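Local coordinates for Lmo1340 protein (Listeria monocytogenes, PDB 4NLM) that is of unknown function but folds with a YqgU-like six-bladed beta-propeller domain and is probably a surface lipoprotein, at residues A[69-74]-A[89-94]; A[97-102]-A[144-149]; A[115-120]-A[124-129]. One frame throughout, in Å; residues are numbered along the deposited sequence. Where two conformers were deposited one is given.

Contact 1: A[69-74]-A[89-94]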
ATOM      1  N   THR A  69     -12.599   6.690  17.607  1.00 12.04           N
ATOM      2  CA  THR A  69     -11.803   6.965  16.425  1.00 12.56           C
ATOM      3  C   THR A  69     -12.714   7.629  15.423  1.00 12.00           C
ATOM      4  O   THR A  69     -13.812   7.125  15.123  1.00 12.68           O
ATOM      5  CB  THR A  69     -11.189   5.691  15.844  1.00 12.22           C
ATOM      6  OG1 THR A  69     -10.260   5.123  16.764  1.00 13.50           O
ATOM      7  CG2 THR A  69     -10.460   5.982  14.559  1.00 12.64           C
ATOM      8  N   TYR A  70     -12.227   8.737  14.880  1.00 10.96           N
ATOM      9  CA  TYR A  70     -12.925   9.501  13.875  1.00 12.66           C
ATOM     10  C   TYR A  70     -12.228   9.439  12.528  1.00 11.26           C
ATOM     11  O   TYR A  70     -11.016   9.583  12.437  1.00 12.11           O
ATOM     12  CB  TYR A  70     -13.053  10.978  14.287  1.00 13.71           C
ATOM     13  CG  TYR A  70     -13.842  11.179  15.553  1.00 12.41           C
ATOM     14  CD1 TYR A  70     -13.222  11.177  16.791  1.00 14.39           C
ATOM     15  CD2 TYR A  70     -15.204  11.374  15.517  1.00 15.36           C
ATOM     16  CE1 TYR A  70     -13.936  11.357  17.955  1.00 17.43           C
ATOM     17  CE2 TYR A  70     -15.934  11.536  16.692  1.00 16.85           C
ATOM     18  CZ  TYR A  70     -15.289  11.539  17.902  1.00 17.58           C
ATOM     19  OH  TYR A  70     -16.018  11.694  19.067  1.00 20.64           O
ATOM     20  N   PHE A  71     -13.018   9.242  11.475  1.00 11.39           N
ATOM     21  CA  PHE A  71     -12.548   9.289  10.090  1.00 11.31           C
ATOM     22  C   PHE A  71     -13.201  10.481   9.421  1.00 11.21           C
ATOM     23  O   PHE A  71     -14.416  10.636   9.460  1.00 12.35           O
ATOM     24  CB  PHE A  71     -12.866   7.981   9.349  1.00 11.28           C
ATOM     25  CG  PHE A  71     -12.107   6.826   9.895  1.00 12.03           C
ATOM     26  CD1 PHE A  71     -10.813   6.609   9.504  1.00 11.61           C
ATOM     27  CD2 PHE A  71     -12.673   5.969  10.811  1.00 12.45           C
ATOM     28  CE1 PHE A  71     -10.086   5.572   9.999  1.00 12.30           C
ATOM     29  CE2 PHE A  71     -11.940   4.919  11.332  1.00 13.13           C
ATOM     30  CZ  PHE A  71     -10.646   4.721  10.933  1.00 12.43           C
ATOM     31  N   GLU A  72     -12.360  11.326   8.832  1.00 11.64           N
ATOM     32  CA  GLU A  72     -12.805  12.533   8.160  1.00 11.83           C
ATOM     33  C   GLU A  72     -12.136  12.690   6.799  1.00 11.16           C
ATOM     34  O   GLU A  72     -11.008  12.229   6.596  1.00 11.13           O
ATOM     35  CB  GLU A  72     -12.430  13.773   9.008  1.00 13.57           C
ATOM     36  CG  GLU A  72     -13.127  13.882  10.356  1.00 15.75           C
ATOM     37  CD  GLU A  72     -12.538  14.963  11.235  1.00 15.89           C
ATOM     38  OE1 GLU A  72     -11.333  14.892  11.483  1.00 20.45           O
ATOM     39  OE2 GLU A  72     -13.291  15.848  11.680  1.00 20.98           O
ATOM     40  N   GLU A  73     -12.840  13.386   5.898  1.00 11.44           N
ATOM     41  CA  GLU A  73     -12.198  13.861   4.675  1.00 11.13           C
ATOM     42  C   GLU A  73     -11.634  15.239   4.995  1.00 13.43           C
ATOM     43  O   GLU A  73     -12.357  16.081   5.477  1.00 16.32           O
ATOM     44  CB  GLU A  73     -13.184  13.914   3.529  1.00 11.98           C
ATOM     45  CG  GLU A  73     -12.565  14.420   2.222  1.00 13.20           C
ATOM     46  CD  GLU A  73     -13.462  14.233   1.048  1.00 15.84           C
ATOM     47  OE1 GLU A  73     -14.669  14.112   1.289  1.00 22.19           O
ATOM     48  OE2 GLU A  73     -12.963  14.246  -0.102  1.00 19.40           O
ATOM     49  N   LEU A  74     -10.355  15.445   4.705  1.00 11.13           N
ATOM     50  CA  LEU A  74      -9.656  16.702   4.960  1.00 11.30           C
ATOM     51  C   LEU A  74      -9.189  17.290   3.643  1.00 11.34           C
ATOM     52  O   LEU A  74      -8.466  16.640   2.916  1.00 11.80           O
ATOM     53  CB  LEU A  74      -8.452  16.455   5.852  1.00 11.87           C
ATOM     54  CG  LEU A  74      -7.503  17.659   5.999  1.00 12.27           C
ATOM     55  CD1 LEU A  74      -8.157  18.815   6.732  1.00 13.73           C
ATOM     56  CD2 LEU A  74      -6.233  17.233   6.693  1.00 12.61           C
ATOM     57  N   GLU A  89     -14.537   0.797  18.427  1.00 14.62           N
ATOM     58  CA  GLU A  89     -13.812  -0.459  18.239  1.00 14.08           C
ATOM     59  C   GLU A  89     -12.309  -0.212  18.040  1.00 13.42           C
ATOM     60  O   GLU A  89     -11.915   0.862  17.604  1.00 15.73           O
ATOM     61  CB  GLU A  89     -14.402  -1.247  17.075  1.00 13.61           C
ATOM     62  CG  GLU A  89     -15.852  -1.627  17.291  1.00 14.57           C
ATOM     63  CD  GLU A  89     -16.425  -2.625  16.295  1.00 17.69           C
ATOM     64  OE1 GLU A  89     -15.664  -3.266  15.542  1.00 18.06           O
ATOM     65  OE2 GLU A  89     -17.668  -2.811  16.318  1.00 21.67           O
ATOM     66  N   SER A  90     -11.505  -1.231  18.330  0.50 15.15           N
ATOM     67  CA  SER A  90     -10.055  -1.185  18.147  0.50 15.74           C
ATOM     68  C   SER A  90      -9.748  -1.296  16.658  0.50 14.08           C
ATOM     69  O   SER A  90     -10.226  -2.211  15.996  0.50 17.07           O
ATOM     70  CB  SER A  90      -9.413  -2.333  18.921  0.50 14.77           C
ATOM     71  OG  SER A  90      -8.021  -2.379  18.703  0.50 16.89           O
ATOM     72  N   ILE A  91      -8.976  -0.361  16.115  1.00 15.25           N
ATOM     73  CA  ILE A  91      -8.717  -0.350  14.678  1.00 14.97           C
ATOM     74  C   ILE A  91      -7.566  -1.262  14.343  1.00 13.98           C
ATOM     75  O   ILE A  91      -6.475  -1.106  14.902  1.00 17.77           O
ATOM     76  CB  ILE A  91      -8.342   1.083  14.184  1.00 15.86           C
ATOM     77  CG1 ILE A  91      -9.335   2.158  14.679  1.00 17.85           C
ATOM     78  CG2 ILE A  91      -8.228   1.117  12.681  1.00 16.60           C
ATOM     79  CD1 ILE A  91     -10.762   1.942  14.248  1.00 17.99           C
ATOM     80  N   SER A  92      -7.790  -2.200  13.449  1.00 12.58           N
ATOM     81  CA  SER A  92      -6.752  -3.101  13.006  1.00 13.88           C
ATOM     82  C   SER A  92      -6.229  -2.714  11.619  1.00 13.12           C
ATOM     83  O   SER A  92      -5.024  -2.721  11.397  1.00 17.87           O
ATOM     84  CB  SER A  92      -7.312  -4.511  12.968  1.00 16.33           C
ATOM     85  OG  SER A  92      -7.903  -4.832  14.224  1.00 24.32           O
ATOM     86  N   GLU A  93      -7.136  -2.430  10.678  1.00 11.76           N
ATOM     87  CA  GLU A  93      -6.737  -2.005   9.337  1.00 12.62           C
ATOM     88  C   GLU A  93      -7.788  -1.081   8.742  1.00  9.89           C
ATOM     89  O   GLU A  93      -8.979  -1.279   8.969  1.00 11.11           O
ATOM     90  CB  GLU A  93      -6.574  -3.219   8.398  1.00 16.06           C
ATOM     91  CG  GLU A  93      -6.311  -2.918   6.907  1.00 20.50           C
ATOM     92  CD  GLU A  93      -4.895  -2.420   6.619  1.00 25.62           C
ATOM     93  OE1 GLU A  93      -4.131  -2.148   7.573  1.00 33.61           O
ATOM     94  OE2 GLU A  93      -4.543  -2.281   5.422  1.00 27.75           O
ATOM     95  N   VAL A  94      -7.322  -0.096   7.974  1.00  9.96           N
ATOM     96  CA  VAL A  94      -8.193   0.796   7.198  1.00 10.23           C
ATOM     97  C   VAL A  94      -7.607   0.901   5.821  1.00  9.63           C
ATOM     98  O   VAL A  94      -6.427   1.210   5.694  1.00 10.98           O
ATOM     99  CB  VAL A  94      -8.286   2.207   7.792  1.00 12.78           C
ATOM    100  CG1 VAL A  94      -9.299   3.041   7.050  1.00 13.56           C
ATOM    101  CG2 VAL A  94      -8.585   2.184   9.291  1.00 16.49           C
TER
HETATM  102  O   HOH W   1     -11.545   3.444  18.440  1.00 22.49           O

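Contact 2: A[97-102]-A[144-149]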
ATOM      1  N   SER A  97     -10.738   2.136  -1.047  1.00 10.05           N
ATOM      2  CA  SER A  97     -10.979   1.305  -2.220  1.00 10.46           C
ATOM      3  C   SER A  97     -10.248   1.838  -3.453  1.00 10.58           C
ATOM      4  O   SER A  97      -9.961   3.037  -3.544  1.00 11.09           O
ATOM      5  CB  SER A  97     -12.473   1.223  -2.507  1.00 12.29           C
ATOM      6  OG  SER A  97     -12.982   2.451  -2.972  1.00 13.58           O
ATOM      7  N   PRO A  98      -9.956   0.944  -4.401  1.00 12.27           N
ATOM      8  CA  PRO A  98      -9.237   1.370  -5.593  1.00 12.99           C
ATOM      9  C   PRO A  98      -9.952   2.476  -6.384  1.00 13.97           C
ATOM     10  O   PRO A  98      -9.280   3.241  -7.061  1.00 16.42           O
ATOM     11  CB  PRO A  98      -9.163   0.064  -6.403  1.00 14.96           C
ATOM     12  CG  PRO A  98      -9.139  -1.014  -5.362  1.00 15.76           C
ATOM     13  CD  PRO A  98     -10.099  -0.515  -4.343  1.00 13.85           C
ATOM     14  N   ASP A  99     -11.274   2.559  -6.273  1.00 13.03           N
ATOM     15  CA  ASP A  99     -12.048   3.570  -6.986  1.00 15.36           C
ATOM     16  C   ASP A  99     -12.359   4.773  -6.079  1.00 14.27           C
ATOM     17  O   ASP A  99     -13.121   5.662  -6.493  1.00 17.41           O
ATOM     18  CB  ASP A  99     -13.329   2.966  -7.618  1.00 16.84           C
ATOM     19  CG  ASP A  99     -14.311   2.401  -6.592  1.00 20.02           C
ATOM     20  OD1 ASP A  99     -14.025   2.418  -5.396  1.00 22.82           O
ATOM     21  OD2 ASP A  99     -15.384   1.904  -6.994  1.00 26.59           O
ATOM     22  N   TYR A 100     -11.761   4.816  -4.879  1.00 11.92           N
ATOM     23  CA  TYR A 100     -11.941   5.935  -3.960  1.00 13.07           C
ATOM     24  C   TYR A 100     -13.404   6.176  -3.541  1.00 16.30           C
ATOM     25  O   TYR A 100     -13.801   7.274  -3.227  1.00 26.62           O
ATOM     26  CB  TYR A 100     -11.320   7.227  -4.535  1.00 14.87           C
ATOM     27  CG  TYR A 100      -9.852   7.139  -4.908  1.00 12.76           C
ATOM     28  CD1 TYR A 100      -8.848   7.319  -3.970  1.00 11.86           C
ATOM     29  CD2 TYR A 100      -9.481   6.869  -6.211  1.00 13.94           C
ATOM     30  CE1 TYR A 100      -7.522   7.258  -4.326  1.00 13.24           C
ATOM     31  CE2 TYR A 100      -8.147   6.807  -6.575  1.00 12.76           C
ATOM     32  CZ  TYR A 100      -7.177   7.007  -5.626  1.00 11.82           C
ATOM     33  OH  TYR A 100      -5.861   6.970  -6.046  1.00 13.50           O
ATOM     34  N   ARG A 101     -14.211   5.149  -3.519  1.00 11.71           N
ATOM     35  CA  ARG A 101     -15.623   5.286  -3.173  1.00 13.54           C
ATOM     36  C   ARG A 101     -15.963   4.701  -1.816  1.00 11.61           C
ATOM     37  O   ARG A 101     -16.933   5.118  -1.216  1.00 12.40           O
ATOM     38  CB  ARG A 101     -16.497   4.596  -4.215  1.00 16.59           C
ATOM     39  CG  ARG A 101     -16.499   5.294  -5.569  1.00 22.81           C
ATOM     40  CD  ARG A 101     -17.400   4.614  -6.602  1.00 32.25           C
ATOM     41  NE  ARG A 101     -17.059   5.037  -7.961  1.00 52.81           N
ATOM     42  CZ  ARG A 101     -17.470   4.433  -9.073  1.00 50.07           C
ATOM     43  NH1 ARG A 101     -18.245   3.353  -9.019  1.00 57.76           N
ATOM     44  NH2 ARG A 101     -17.091   4.904 -10.255  1.00 55.34           N
ATOM     45  N   ASN A 102     -15.163   3.741  -1.358  1.00 11.60           N
ATOM     46  CA  ASN A 102     -15.420   3.063  -0.100  1.00 11.39           C
ATOM     47  C   ASN A 102     -14.173   2.937   0.744  1.00 11.58           C
ATOM     48  O   ASN A 102     -13.070   3.058   0.258  1.00 11.28           O
ATOM     49  CB  ASN A 102     -15.891   1.622  -0.379  1.00 12.35           C
ATOM     50  CG  ASN A 102     -17.210   1.553  -1.117  1.00 15.01           C
ATOM     51  OD1 ASN A 102     -18.224   2.058  -0.631  1.00 25.88           O
ATOM     52  ND2 ASN A 102     -17.213   0.944  -2.263  1.00 14.01           N
ATOM     53  N   GLU A 144      -9.758  -4.325 -10.469  1.00 18.31           N
ATOM     54  CA  GLU A 144     -10.651  -4.495 -11.619  1.00 19.38           C
ATOM     55  C   GLU A 144     -12.108  -4.736 -11.246  1.00 18.90           C
ATOM     56  O   GLU A 144     -13.033  -4.314 -11.943  1.00 22.14           O
ATOM     57  CB  GLU A 144     -10.150  -5.650 -12.478  1.00 23.33           C
ATOM     58  CG  GLU A 144      -8.886  -5.309 -13.257  1.00 35.94           C
ATOM     59  CD  GLU A 144      -8.612  -6.243 -14.428  1.00 37.57           C
ATOM     60  OE1 GLU A 144      -9.534  -6.963 -14.878  1.00 45.94           O
ATOM     61  OE2 GLU A 144      -7.467  -6.235 -14.927  1.00 50.41           O
ATOM     62  N   SER A 145     -12.292  -5.458 -10.157  1.00 17.30           N
ATOM     63  CA  SER A 145     -13.602  -5.817  -9.649  1.00 18.19           C
ATOM     64  C   SER A 145     -13.584  -5.476  -8.176  1.00 15.28           C
ATOM     65  O   SER A 145     -13.388  -6.349  -7.315  1.00 16.11           O
ATOM     66  CB  SER A 145     -13.860  -7.311  -9.867  1.00 21.56           C
ATOM     67  OG  SER A 145     -13.742  -7.609 -11.244  1.00 22.77           O
ATOM     68  N   PRO A 146     -13.846  -4.203  -7.847  1.00 15.31           N
ATOM     69  CA  PRO A 146     -13.715  -3.810  -6.447  1.00 15.11           C
ATOM     70  C   PRO A 146     -14.805  -4.301  -5.475  1.00 14.16           C
ATOM     71  O   PRO A 146     -14.783  -3.933  -4.286  1.00 15.25           O
ATOM     72  CB  PRO A 146     -13.584  -2.287  -6.522  1.00 17.20           C
ATOM     73  CG  PRO A 146     -14.342  -1.942  -7.758  1.00 20.90           C
ATOM     74  CD  PRO A 146     -14.040  -3.048  -8.727  1.00 19.69           C
ATOM     75  N   GLU A 147     -15.660  -5.182  -5.955  1.00 13.94           N
ATOM     76  CA  GLU A 147     -16.567  -5.885  -5.093  1.00 16.20           C
ATOM     77  C   GLU A 147     -15.813  -7.005  -4.327  1.00 13.86           C
ATOM     78  O   GLU A 147     -16.347  -7.622  -3.392  1.00 16.01           O
ATOM     79  CB  GLU A 147     -17.689  -6.488  -5.924  1.00 20.22           C
ATOM     80  CG  GLU A 147     -18.668  -5.456  -6.520  1.00 27.89           C
ATOM     81  CD  GLU A 147     -18.210  -4.692  -7.771  1.00 28.28           C
ATOM     82  OE1 GLU A 147     -17.273  -5.124  -8.479  1.00 20.56           O
ATOM     83  OE2 GLU A 147     -18.830  -3.650  -8.101  1.00 34.48           O
ATOM     84  N   LYS A 148     -14.599  -7.320  -4.773  1.00 12.53           N
ATOM     85  CA  LYS A 148     -13.840  -8.433  -4.217  1.00 13.12           C
ATOM     86  C   LYS A 148     -12.634  -7.983  -3.392  1.00 12.53           C
ATOM     87  O   LYS A 148     -11.806  -7.191  -3.874  1.00 12.79           O
ATOM     88  CB  LYS A 148     -13.268  -9.294  -5.328  1.00 14.10           C
ATOM     89  CG  LYS A 148     -14.305  -9.874  -6.247  1.00 17.83           C
ATOM     90  CD  LYS A 148     -13.657 -10.779  -7.271  1.00 19.31           C
ATOM     91  CE  LYS A 148     -14.677 -11.088  -8.360  1.00 23.77           C
ATOM     92  NZ  LYS A 148     -14.143 -12.103  -9.297  1.00 21.81           N
ATOM     93  N   ILE A 149     -12.533  -8.511  -2.171  1.00 10.65           N
ATOM     94  CA  ILE A 149     -11.399  -8.271  -1.302  1.00 11.66           C
ATOM     95  C   ILE A 149     -10.869  -9.621  -0.886  1.00 10.09           C
ATOM     96  O   ILE A 149     -11.575 -10.442  -0.260  1.00 12.56           O
ATOM     97  CB  ILE A 149     -11.766  -7.419  -0.084  1.00 12.94           C
ATOM     98  CG1 ILE A 149     -12.332  -6.067  -0.519  1.00 13.99           C
ATOM     99  CG2 ILE A 149     -10.541  -7.167   0.794  1.00 14.79           C
ATOM    100  CD1 ILE A 149     -12.824  -5.220   0.636  1.00 16.41           C
TER

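Contact 3: A[115-120]-A[124-129]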
ATOM      1  N   THR A 115     -14.870  -7.409  13.084  1.00 11.51           N
ATOM      2  CA  THR A 115     -15.746  -7.195  11.972  1.00 11.41           C
ATOM      3  C   THR A 115     -14.942  -6.566  10.878  1.00 10.55           C
ATOM      4  O   THR A 115     -14.073  -5.705  11.119  1.00 12.07           O
ATOM      5  CB  THR A 115     -16.874  -6.207  12.375  1.00 14.22           C
ATOM      6  OG1 THR A 115     -17.580  -6.652  13.540  1.00 16.67           O
ATOM      7  CG2 THR A 115     -17.848  -6.006  11.282  1.00 16.30           C
HETATM    8  N   MSE A 116     -15.262  -6.964   9.646  1.00 10.88           N
HETATM    9  CA  MSE A 116     -14.793  -6.273   8.447  1.00 11.21           C
HETATM   10  C   MSE A 116     -16.008  -5.580   7.897  1.00 10.46           C
HETATM   11  O   MSE A 116     -17.019  -6.229   7.634  1.00 12.41           O
HETATM   12  CB  MSE A 116     -14.268  -7.167   7.363  1.00 15.27           C
HETATM   13  CG  MSE A 116     -13.140  -8.091   7.642  1.00 17.64           C
HETATM   14 SE   MSE A 116     -13.018  -9.391   6.134  1.00 22.65          SE
HETATM   15  CE  MSE A 116     -11.574 -10.181   7.194  1.00 23.26           C
ATOM     16  N   ARG A 117     -15.926  -4.260   7.769  0.50 10.59           N
ATOM     17  CA  ARG A 117     -16.994  -3.446   7.218  0.50 11.38           C
ATOM     18  C   ARG A 117     -16.558  -2.673   5.994  0.50 11.35           C
ATOM     19  O   ARG A 117     -15.417  -2.184   5.954  0.50 13.01           O
ATOM     20  CB  ARG A 117     -17.464  -2.394   8.211  0.50 13.12           C
ATOM     21  CG  ARG A 117     -18.120  -2.935   9.457  0.50 15.03           C
ATOM     22  CD  ARG A 117     -18.560  -1.793  10.349  0.50 19.48           C
ATOM     23  NE  ARG A 117     -19.246  -2.271  11.540  0.50 22.01           N
ATOM     24  CZ  ARG A 117     -18.642  -2.566  12.687  0.50 20.29           C
ATOM     25  NH1 ARG A 117     -19.352  -2.992  13.725  0.50 29.79           N
ATOM     26  NH2 ARG A 117     -17.326  -2.426  12.799  0.50 26.04           N
ATOM     27  N   ILE A 118     -17.462  -2.544   5.021  1.00 10.53           N
ATOM     28  CA  ILE A 118     -17.243  -1.673   3.892  1.00 10.60           C
ATOM     29  C   ILE A 118     -18.140  -0.455   4.137  1.00 10.68           C
ATOM     30  O   ILE A 118     -19.352  -0.605   4.341  1.00 12.37           O
ATOM     31  CB  ILE A 118     -17.627  -2.329   2.562  1.00 11.56           C
ATOM     32  CG1 ILE A 118     -16.901  -3.661   2.391  1.00 12.95           C
ATOM     33  CG2 ILE A 118     -17.372  -1.375   1.393  1.00 11.71           C
ATOM     34  CD1 ILE A 118     -15.399  -3.594   2.443  1.00 15.26           C
ATOM     35  N   ILE A 119     -17.539   0.732   4.129  1.00 11.22           N
ATOM     36  CA  ILE A 119     -18.232   1.961   4.433  1.00 11.32           C
ATOM     37  C   ILE A 119     -18.170   2.900   3.257  1.00 12.44           C
ATOM     38  O   ILE A 119     -17.091   3.131   2.705  1.00 12.68           O
ATOM     39  CB  ILE A 119     -17.565   2.632   5.629  1.00 12.85           C
ATOM     40  CG1 ILE A 119     -17.692   1.714   6.861  1.00 16.19           C
ATOM     41  CG2 ILE A 119     -18.160   4.002   5.932  1.00 15.01           C
ATOM     42  CD1 ILE A 119     -16.738   1.987   7.986  1.00 19.92           C
ATOM     43  N   ALA A 120     -19.319   3.454   2.870  1.00 12.16           N
ATOM     44  CA  ALA A 120     -19.345   4.400   1.752  1.00 12.94           C
ATOM     45  C   ALA A 120     -18.781   5.743   2.157  1.00 13.16           C
ATOM     46  O   ALA A 120     -19.175   6.307   3.166  1.00 15.35           O
ATOM     47  CB  ALA A 120     -20.761   4.567   1.204  1.00 14.74           C
ATOM     48  N   GLY A 124     -20.973   7.703   4.787  1.00 19.60           N
ATOM     49  CA  GLY A 124     -20.584   6.936   5.969  1.00 18.88           C
ATOM     50  C   GLY A 124     -21.464   5.736   6.281  1.00 19.11           C
ATOM     51  O   GLY A 124     -21.388   5.161   7.370  1.00 21.40           O
ATOM     52  N   SER A 125     -22.311   5.350   5.339  1.00 18.59           N
ATOM     53  CA  SER A 125     -23.191   4.196   5.526  1.00 19.46           C
ATOM     54  C   SER A 125     -22.424   2.897   5.370  1.00 14.91           C
ATOM     55  O   SER A 125     -21.406   2.825   4.684  1.00 16.16           O
ATOM     56  CB  SER A 125     -24.361   4.233   4.540  1.00 21.65           C
ATOM     57  OG  SER A 125     -23.907   4.136   3.193  1.00 23.26           O
ATOM     58  N   THR A 126     -22.930   1.864   6.027  1.00 18.16           N
ATOM     59  CA  THR A 126     -22.322   0.550   5.946  1.00 17.17           C
ATOM     60  C   THR A 126     -22.881  -0.178   4.704  1.00 17.77           C
ATOM     61  O   THR A 126     -24.072  -0.475   4.616  1.00 24.88           O
ATOM     62  CB  THR A 126     -22.527  -0.238   7.259  1.00 19.31           C
ATOM     63  OG1 THR A 126     -21.901   0.461   8.353  1.00 25.07           O
ATOM     64  CG2 THR A 126     -21.952  -1.643   7.140  1.00 23.62           C
ATOM     65  N   VAL A 127     -22.004  -0.463   3.746  1.00 15.15           N
ATOM     66  CA  VAL A 127     -22.360  -1.158   2.504  1.00 15.83           C
ATOM     67  C   VAL A 127     -22.431  -2.669   2.721  1.00 15.18           C
ATOM     68  O   VAL A 127     -23.272  -3.349   2.154  1.00 17.76           O
ATOM     69  CB  VAL A 127     -21.283  -0.861   1.412  1.00 17.00           C
ATOM     70  CG1 VAL A 127     -21.541  -1.671   0.153  1.00 20.10           C
ATOM     71  CG2 VAL A 127     -21.224   0.634   1.141  1.00 19.52           C
ATOM     72  N   ALA A 128     -21.545  -3.197   3.556  1.00 14.22           N
ATOM     73  CA  ALA A 128     -21.475  -4.636   3.802  1.00 14.61           C
ATOM     74  C   ALA A 128     -20.668  -4.879   5.067  1.00 12.80           C
ATOM     75  O   ALA A 128     -19.859  -4.047   5.462  1.00 12.86           O
ATOM     76  CB  ALA A 128     -20.831  -5.349   2.620  1.00 16.10           C
ATOM     77  N   SER A 129     -20.869  -6.039   5.667  1.00 12.95           N
ATOM     78  CA  SER A 129     -20.163  -6.379   6.862  1.00 13.21           C
ATOM     79  C   SER A 129     -20.098  -7.889   7.056  1.00 14.45           C
ATOM     80  O   SER A 129     -21.012  -8.602   6.670  1.00 17.76           O
ATOM     81  CB  SER A 129     -20.909  -5.747   8.044  1.00 20.13           C
ATOM     82  OG  SER A 129     -20.239  -5.898   9.268  1.00 22.28           O
TER
HETATM   83  O   HOH W   2     -21.591  -4.265  11.121  1.00 32.81           O
HETATM   84  O   HOH W   3     -21.758  -0.357  10.961  1.00 40.74           O

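Contact 1: A[69-74]-A[89-94]
Phe71 on strand 69-74 packs against Val94 and Ile91 of strand 90-94, and such apolar touches make most of the contact. Val94 meets the far end of the Phe71 ring from the opposite direction, its CG2 lying 3.7 Å from Phe71 CZ, with CG1 at 4.0 Å from Phe71 CE1. That approach is oblique to the ring, whereas Ile91 CD1 sits at the ring edge, near its plane, 4.3 Å from Phe71 CZ. Ile91 also reaches tip to tip toward Thr69: its CG1 is 3.7 Å from Thr69 OG1 and 4.0 Å from Thr69 CG2. Ile91 and Val94 are three residues apart, yet both point toward strand 69-74, because Ser92 and Glu93 form a classic beta bulge opposite Tyr106. The strands belong to successive four-stranded antiparallel sheets, neighbouring propeller blades; their axes, 9.6 Å apart at closest and inclined by 50°, are too distant for backbone pairing, and the direct contacts are made by side chains. The polar link runs through one water. The Thr69 hydroxyl, set beside its own backbone N and anti to the carbonyl carbon (chi1 -65°), donates to it over 2.7 Å from OG1, and the water in turn donates to the backbone oxygen of Glu89.

Contact 2: A[97-102]-A[144-149]
The side chains of Asp99 and Pro146 cross at about a right angle, and carboxylate oxygen OD2 of Asp99 comes 4.1 Å from Pro146 CG. The guanidinium of Arg101 has this same oxygen well out of its plane: Arg101 NE stands 3.7 Å from Asp99 OD2, a long salt bridge in which charges attract but no N-H points at the acceptor. One face of the Tyr100 ring carries the backbone oxygen of Ser97, offset toward the rim, and the ring also meets that of Tyr329, their planes inclined by about 55°. The two prolines touch loosely, Pro98 CD lying 4.5 Å from Pro146 CB.

Both segments are turns that join the first two strands of a propeller blade, 90-96 to 102-108 in one sheet and 137-141 to 148-155 in the next. Each contains a type I beta turn, from Ser97 to Tyr100 and from Ser145 to Lys148, and the prolines put their rings into the surface seam between the blades. Trp141 lines the seam beside Ser97 and Pro98.

A polar network crosses the first turn from within. Ser97 OG accepts the backbone N-H groups of Arg101 and Asn102, the latter nearly straight at 164°, and donates to Asp99 OD1 over 2.6 Å. Asp99 is suited to this by its first torsion (chi1 63°), which places CG between the backbone N and the carbonyl carbon. A weak bond from Arg101 N, 3.3 Å long, also reaches Asp99 OD1, while Ser97 N bonds to the carbonyl oxygen of Asn102 across the turn's base.

Contact 3: A[115-120]-A[124-129]
Ile118 and Val127 pack side chain against side chain, Ile118 CG2 lying 3.9 Å from Val127 CB, and the methyl of Ala128 adds a looser touch on Ile118 CG1. This is the close side of the pairing, backed by Ile149, Trp165 and Tyr167 around Ile118. Beneath it the backbones are bound firmly: Ile118 N donates to Ala128 O in a nearly straight bond (171°), while Ile118 O takes the N-H of Val127 over 2.7 Å from Val127 N. The bond from Ala128 N to Ile118 O is weak, at 3.5 Å. Toward the turn, Ala120 N bonds to Ser125 O, and Gly124, with a positive phi of 73°, returns its own N-H to Ala120 O.

On the other face Ile119 is buried, its CG2 against the carbonyl oxygens of Gly124 and Ser125, but Arg117, Thr126 and Ser129 are joined more loosely, through solvent. Two waters sit there, one hydrogen-bonded to Ser129 OG, the other to Thr126 OG1, and each has a weak link to Arg117 NE in one of that residue's two conformers. The arginine chain is extended from CG to NE, and Arg117 CG lies 3.6 Å from Ser129 OG; its charged end pairs with Glu89.

Val127 and Ala128 thus both face Ile118, a classic beta bulge in the antiparallel hairpin formed by the last two strands of a propeller blade.

Overall arrangement
Along the chain the contacts trace successive propeller blades. Contact 1 joins the blade running from strand 47-55 to strand 81-87 to the next, from strand 90-96 to strand 126-132; contact 3 lies within this second blade, and contact 2 brings its first turn against the blade that starts at strand 137-141. Contact 1 closes before the other two open, and contact 3 falls in the chain between the two segments of contact 2. The centres of contacts 1 and 3 lie about 12 Å apart, and a salt bridge from Glu89 OE2 to Arg117 NH1 connects the two contacts. Contacts 2 and 3, about 13 Å apart, meet where Asn102 and Ile149 pack on strand 114-120. The second blade thus touches both neighbours.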